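Local coordinates for magnetosome protein MamA (Magnetospirillum gryphiswaldense, PDB 3AS8), which probably serves as a tetratricopeptide-repeat scaffold on the magnetosome, recognising copies of itself to promote assembly of a larger protein complex, at residues Thr85-Gln88 and Leu94-Pro97; Val118-Leu123 and Ile130-Ile135. All coordinates share one frame; numbering follows the deposited sequence.

Contact 1 (Thr85-Gln88 and Leu94-Pro97)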
loop_
_atom_site.group_PDB
_atom_site.type_symbol
_atom_site.label_atom_id
_atom_site.label_comp_id
_atom_site.label_asym_id
_atom_site.label_seq_id
_atom_site.Cartn_x
_atom_site.Cartn_y
_atom_site.Cartn_z
ATOM N N THR A 85 3.104 -2.885 0.650
ATOM C CA THR A 85 3.876 -4.059 0.306
ATOM C C THR A 85 3.616 -5.174 1.316
ATOM O O THR A 85 3.418 -6.308 0.903
ATOM C CB THR A 85 5.376 -3.808 0.126
ATOM O OG1 THR A 85 5.563 -2.869 -0.939
ATOM C CG2 THR A 85 6.068 -5.099 -0.313
ATOM N N TYR A 86 3.577 -4.850 2.597
ATOM C CA TYR A 86 3.216 -5.845 3.609
ATOM C C TYR A 86 1.883 -6.548 3.363
ATOM O O TYR A 86 1.768 -7.820 3.475
ATOM C CB TYR A 86 3.259 -5.216 4.965
ATOM C CG TYR A 86 4.638 -4.964 5.550
ATOM C CD1 TYR A 86 5.720 -5.855 5.371
ATOM C CD2 TYR A 86 4.797 -3.951 6.465
ATOM C CE1 TYR A 86 6.974 -5.617 6.045
ATOM C CE2 TYR A 86 5.983 -3.722 7.123
ATOM C CZ TYR A 86 7.060 -4.556 6.931
ATOM O OH TYR A 86 8.235 -4.235 7.623
ATOM N N VAL A 87 0.847 -5.777 2.978
ATOM C CA VAL A 87 -0.441 -6.411 2.701
ATOM C C VAL A 87 -0.223 -7.396 1.544
ATOM O O VAL A 87 -0.766 -8.535 1.545
ATOM C CB VAL A 87 -1.548 -5.362 2.301
ATOM C CG1 VAL A 87 -2.817 -6.131 1.898
ATOM C CG2 VAL A 87 -1.716 -4.316 3.415
ATOM N N GLN A 88 0.524 -6.972 0.522
ATOM C CA GLN A 88 0.726 -7.845 -0.639
ATOM C C GLN A 88 1.390 -9.189 -0.239
ATOM O O GLN A 88 1.076 -10.200 -0.793
ATOM C CB GLN A 88 1.571 -7.174 -1.725
ATOM C CG GLN A 88 0.733 -6.312 -2.637
ATOM C CD GLN A 88 1.546 -5.424 -3.483
ATOM O OE1 GLN A 88 2.722 -5.133 -3.208
ATOM N NE2 GLN A 88 0.926 -4.970 -4.545
ATOM N N LEU A 94 2.174 -6.157 10.424
ATOM C CA LEU A 94 3.106 -5.036 10.256
ATOM C C LEU A 94 2.470 -3.880 9.442
ATOM O O LEU A 94 2.874 -2.703 9.553
ATOM C CB LEU A 94 4.399 -5.535 9.564
ATOM C CG LEU A 94 5.150 -6.606 10.365
ATOM C CD1 LEU A 94 6.504 -6.940 9.696
ATOM C CD2 LEU A 94 5.325 -6.121 11.845
ATOM N N ALA A 95 1.547 -4.256 8.595
ATOM C CA ALA A 95 0.892 -3.322 7.678
ATOM C C ALA A 95 0.017 -2.346 8.459
ATOM O O ALA A 95 0.033 -1.183 8.194
ATOM C CB ALA A 95 0.093 -4.118 6.620
ATOM N N VAL A 96 -0.651 -2.807 9.536
ATOM C CA VAL A 96 -1.697 -2.012 10.163
ATOM C C VAL A 96 -1.238 -0.650 10.689
ATOM O O VAL A 96 -1.814 0.385 10.310
ATOM C CB VAL A 96 -2.460 -2.892 11.238
ATOM C CG1 VAL A 96 -3.120 -2.041 12.242
ATOM C CG2 VAL A 96 -3.406 -3.829 10.486
ATOM N N PRO A 97 -0.196 -0.630 11.558
ATOM C CA PRO A 97 0.248 0.668 12.072
ATOM C C PRO A 97 0.699 1.662 10.995
ATOM O O PRO A 97 0.458 2.859 11.144
ATOM C CB PRO A 97 1.436 0.329 13.012
ATOM C CG PRO A 97 1.433 -1.157 13.163
ATOM C CD PRO A 97 0.545 -1.773 12.127
#

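Contact 2 (Val118-Leu123 and Ile130-Ile135)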
loop_
_atom_site.group_PDB
_atom_site.type_symbol
_atom_site.label_atom_id
_atom_site.label_comp_id
_atom_site.label_asym_id
_atom_site.label_seq_id
_atom_site.Cartn_x
_atom_site.Cartn_y
_atom_site.Cartn_z
ATOM N N VAL A 118 -8.666 -4.611 4.641
ATOM C CA VAL A 118 -8.339 -5.961 4.292
ATOM C C VAL A 118 -7.427 -6.550 5.328
ATOM O O VAL A 118 -7.589 -7.715 5.662
ATOM C CB VAL A 118 -7.657 -6.109 2.887
ATOM C CG1 VAL A 118 -7.270 -7.557 2.600
ATOM C CG2 VAL A 118 -8.657 -5.689 1.761
ATOM N N ALA A 119 -6.490 -5.764 5.835
ATOM C CA ALA A 119 -5.520 -6.281 6.795
ATOM C C ALA A 119 -6.195 -6.638 8.093
ATOM O O ALA A 119 -5.938 -7.724 8.658
ATOM C CB ALA A 119 -4.338 -5.264 7.050
ATOM N N LEU A 120 -7.011 -5.726 8.573
ATOM C CA LEU A 120 -7.832 -5.887 9.780
ATOM C C LEU A 120 -8.735 -7.107 9.673
ATOM O O LEU A 120 -8.771 -7.940 10.614
ATOM C CB LEU A 120 -8.627 -4.609 10.054
ATOM C CG LEU A 120 -7.814 -3.400 10.521
ATOM C CD1 LEU A 120 -8.640 -2.100 10.365
ATOM C CD2 LEU A 120 -7.229 -3.480 11.943
ATOM N N ASP A 121 -9.413 -7.280 8.526
ATOM C CA ASP A 121 -10.264 -8.436 8.316
ATOM C C ASP A 121 -9.465 -9.731 8.412
ATOM O O ASP A 121 -9.907 -10.734 9.039
ATOM C CB ASP A 121 -11.008 -8.361 6.994
ATOM C CG ASP A 121 -11.875 -9.589 6.730
ATOM O OD1 ASP A 121 -11.306 -10.660 6.477
ATOM O OD2 ASP A 121 -13.136 -9.485 6.760
ATOM N N ASN A 122 -8.273 -9.724 7.815
ATOM C CA ASN A 122 -7.413 -10.919 7.876
ATOM C C ASN A 122 -6.949 -11.270 9.237
ATOM O O ASN A 122 -6.781 -12.475 9.520
ATOM C CB ASN A 122 -6.234 -10.857 6.901
ATOM C CG ASN A 122 -6.688 -11.202 5.505
ATOM O OD1 ASN A 122 -6.926 -12.358 5.248
ATOM N ND2 ASN A 122 -6.942 -10.192 4.642
ATOM N N LEU A 123 -6.804 -10.266 10.080
ATOM C CA LEU A 123 -6.413 -10.420 11.436
ATOM C C LEU A 123 -7.572 -10.760 12.353
ATOM O O LEU A 123 -7.362 -10.809 13.576
ATOM C CB LEU A 123 -5.726 -9.152 11.940
ATOM C CG LEU A 123 -4.361 -8.807 11.302
ATOM C CD1 LEU A 123 -3.849 -7.349 11.557
ATOM C CD2 LEU A 123 -3.349 -9.849 11.836
ATOM N N ILE A 130 -14.628 -3.159 9.197
ATOM C CA ILE A 130 -15.861 -2.585 8.690
ATOM C C ILE A 130 -15.841 -1.070 8.826
ATOM O O ILE A 130 -16.280 -0.385 7.917
ATOM C CB ILE A 130 -17.051 -3.201 9.347
ATOM C CG1 ILE A 130 -17.266 -4.575 8.780
ATOM C CG2 ILE A 130 -18.408 -2.358 9.113
ATOM C CD1 ILE A 130 -18.256 -5.362 9.502
ATOM N N ASP A 131 -15.387 -0.577 9.951
ATOM C CA ASP A 131 -15.140 0.849 10.170
ATOM C C ASP A 131 -14.297 1.420 9.016
ATOM O O ASP A 131 -14.647 2.427 8.390
ATOM C CB ASP A 131 -14.408 1.061 11.512
ATOM C CG ASP A 131 -15.316 0.873 12.766
ATOM O OD1 ASP A 131 -14.743 0.935 13.853
ATOM O OD2 ASP A 131 -16.561 0.679 12.680
ATOM N N SER A 132 -13.190 0.761 8.699
ATOM C CA SER A 132 -12.301 1.239 7.630
ATOM C C SER A 132 -12.954 1.138 6.245
ATOM O O SER A 132 -12.922 2.107 5.463
ATOM C CB SER A 132 -10.935 0.480 7.693
ATOM O OG SER A 132 -10.085 1.175 8.596
ATOM N N PHE A 133 -13.606 0.018 5.950
ATOM C CA PHE A 133 -14.388 -0.135 4.724
ATOM C C PHE A 133 -15.479 0.928 4.553
ATOM O O PHE A 133 -15.650 1.480 3.483
ATOM C CB PHE A 133 -15.017 -1.535 4.561
ATOM C CG PHE A 133 -14.038 -2.673 4.421
ATOM C CD1 PHE A 133 -12.950 -2.593 3.555
ATOM C CD2 PHE A 133 -14.217 -3.869 5.146
ATOM C CE1 PHE A 133 -12.068 -3.672 3.403
ATOM C CE2 PHE A 133 -13.320 -4.936 4.997
ATOM C CZ PHE A 133 -12.234 -4.830 4.128
ATOM N N LYS A 134 -16.159 1.297 5.633
ATOM C CA LYS A 134 -17.085 2.391 5.544
ATOM C C LYS A 134 -16.518 3.795 5.260
ATOM O O LYS A 134 -17.143 4.564 4.551
ATOM C CB LYS A 134 -17.963 2.391 6.757
ATOM C CG LYS A 134 -18.912 1.178 6.687
ATOM C CD LYS A 134 -19.979 1.215 7.801
ATOM C CE LYS A 134 -20.884 -0.036 7.703
ATOM N NZ LYS A 134 -21.848 -0.000 8.804
ATOM N N ILE A 135 -15.319 4.057 5.728
ATOM C CA ILE A 135 -14.597 5.256 5.395
ATOM C C ILE A 135 -14.160 5.235 3.948
ATOM O O ILE A 135 -14.279 6.226 3.252
ATOM C CB ILE A 135 -13.412 5.456 6.360
ATOM C CG1 ILE A 135 -13.931 5.632 7.791
ATOM C CG2 ILE A 135 -12.593 6.692 5.969
ATOM C CD1 ILE A 135 -12.847 5.542 8.901
#

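Contact 1 (Thr85-Gln88 and Leu94-Pro97)
With CG of Tyr-86 anti to its carbonyl carbon (chi1 -75°) and CG of Leu-94 set the same way (chi1 -61°), the leucine lies over one face of the tyrosine ring and the two side chains cross at a slant. Leu-94 CB rides over that face as a CH-pi contact, 3.7 Å from the Tyr-86 ring centroid and 24° off the normal, displaced toward the CD2-CE2 rim; its nearest ring atom is Tyr-86 CE2, at 3.4 Å from Leu-94 CB. Farther out, Leu-94 CD1 reaches Tyr-86 CZ at 3.7 Å. The segments belong to helices 76-88 and 92-105, consecutive antiparallel helices of a tetratricopeptide repeat array, meeting here beside their short connection. The small side chain of Ala-95 is consistent with the close approach of the helices here: the CA atoms of Tyr-86 and Ala-95 are 5.3 Å apart. Ala-95 CB touches both Tyr-86 CB and Val-87 CG2, each at 3.7 Å. At the far end of the ring, Tyr-86 OH hydrogen-bonds Glu-66 of helix 58-71. Cutting Tyr-86 back to alanine would remove the ring and is likely to leave Leu-94 CB with no aromatic face to rest on and the Glu-66 carboxylate without this hydroxyl.

Contact 2 (Val118-Leu123 and Ile130-Ile135)
Ser-132 and Phe-133 face Leu-120 and Val-118 across two consecutive antiparallel helices, 110-122 and 126-139, of the tetratricopeptide repeat fold. The backbones stand well apart, with 8.4 Å between the CA atoms of Val-118 and Phe-133, and the side chains bridge the interval. Along the second segment, the CB of Ile-130 points away from the first segment, and its side chain touches Ser-153 of helix 144-156. Two residues on, the CB of Ser-132 is directed at the first segment. The hydroxyl Ser-132 OG lies 4.0 Å from the methyl Leu-120 CD1, a loose polar-apolar contact. The polar need of this buried OG is met by a hydrogen bond with Arg-113, one of the residues preceding Val-118 on helix 110-122. Phe-133 follows and contributes the largest share of the interface. CG sits anti to the carbonyl carbon (chi1 -64°), a setting that carries the ring's far end toward Val-118 although the CA-CB bond itself does not aim there. Phe-133 CZ comes within 3.6 Å of the backbone nitrogen Val-118 N, which approaches the ring obliquely, while Val-118 CG2 lies farther away, 4.3 Å from Phe-133 CE1. Ala-149, Ile-150 and Ser-153 of helix 144-156 also touch the Phe-133 side chain, which thus meets residues of the helices on both sides of its own in the chain. At the other end of Val-118, its carbonyl takes two bonds from Asn-122, from opposite faces of the carbonyl plane: the helical one from Asn-122 N, and a bent one from Asn-122 ND2 at 2.8 Å from Val-118 O, with an N-H...O angle of 139°.

Overall arrangement
Contact 1 and contact 2 follow one another along the chain, each joining two successive helices of the repeat array, and their centres lie about 13 Å apart. Helices 92-105 and 110-122 link them: the CB of Val-96, one residue past Ala-95 of contact 1, points away from segment 85-88, and its methyl CG2 packs onto the first segment of contact 2. Val-96 CG2 lies 3.7 Å from Leu-123 CD1 and 3.8 Å from Ala-119 CB, with Leu-120 CD2 a little farther from the same methyl. Four successive helices are therefore connected through side chains. Contact 1 is nearer the middle of the chain, its centre about 7 Å from the chain centre against about 14 Å for contact 2.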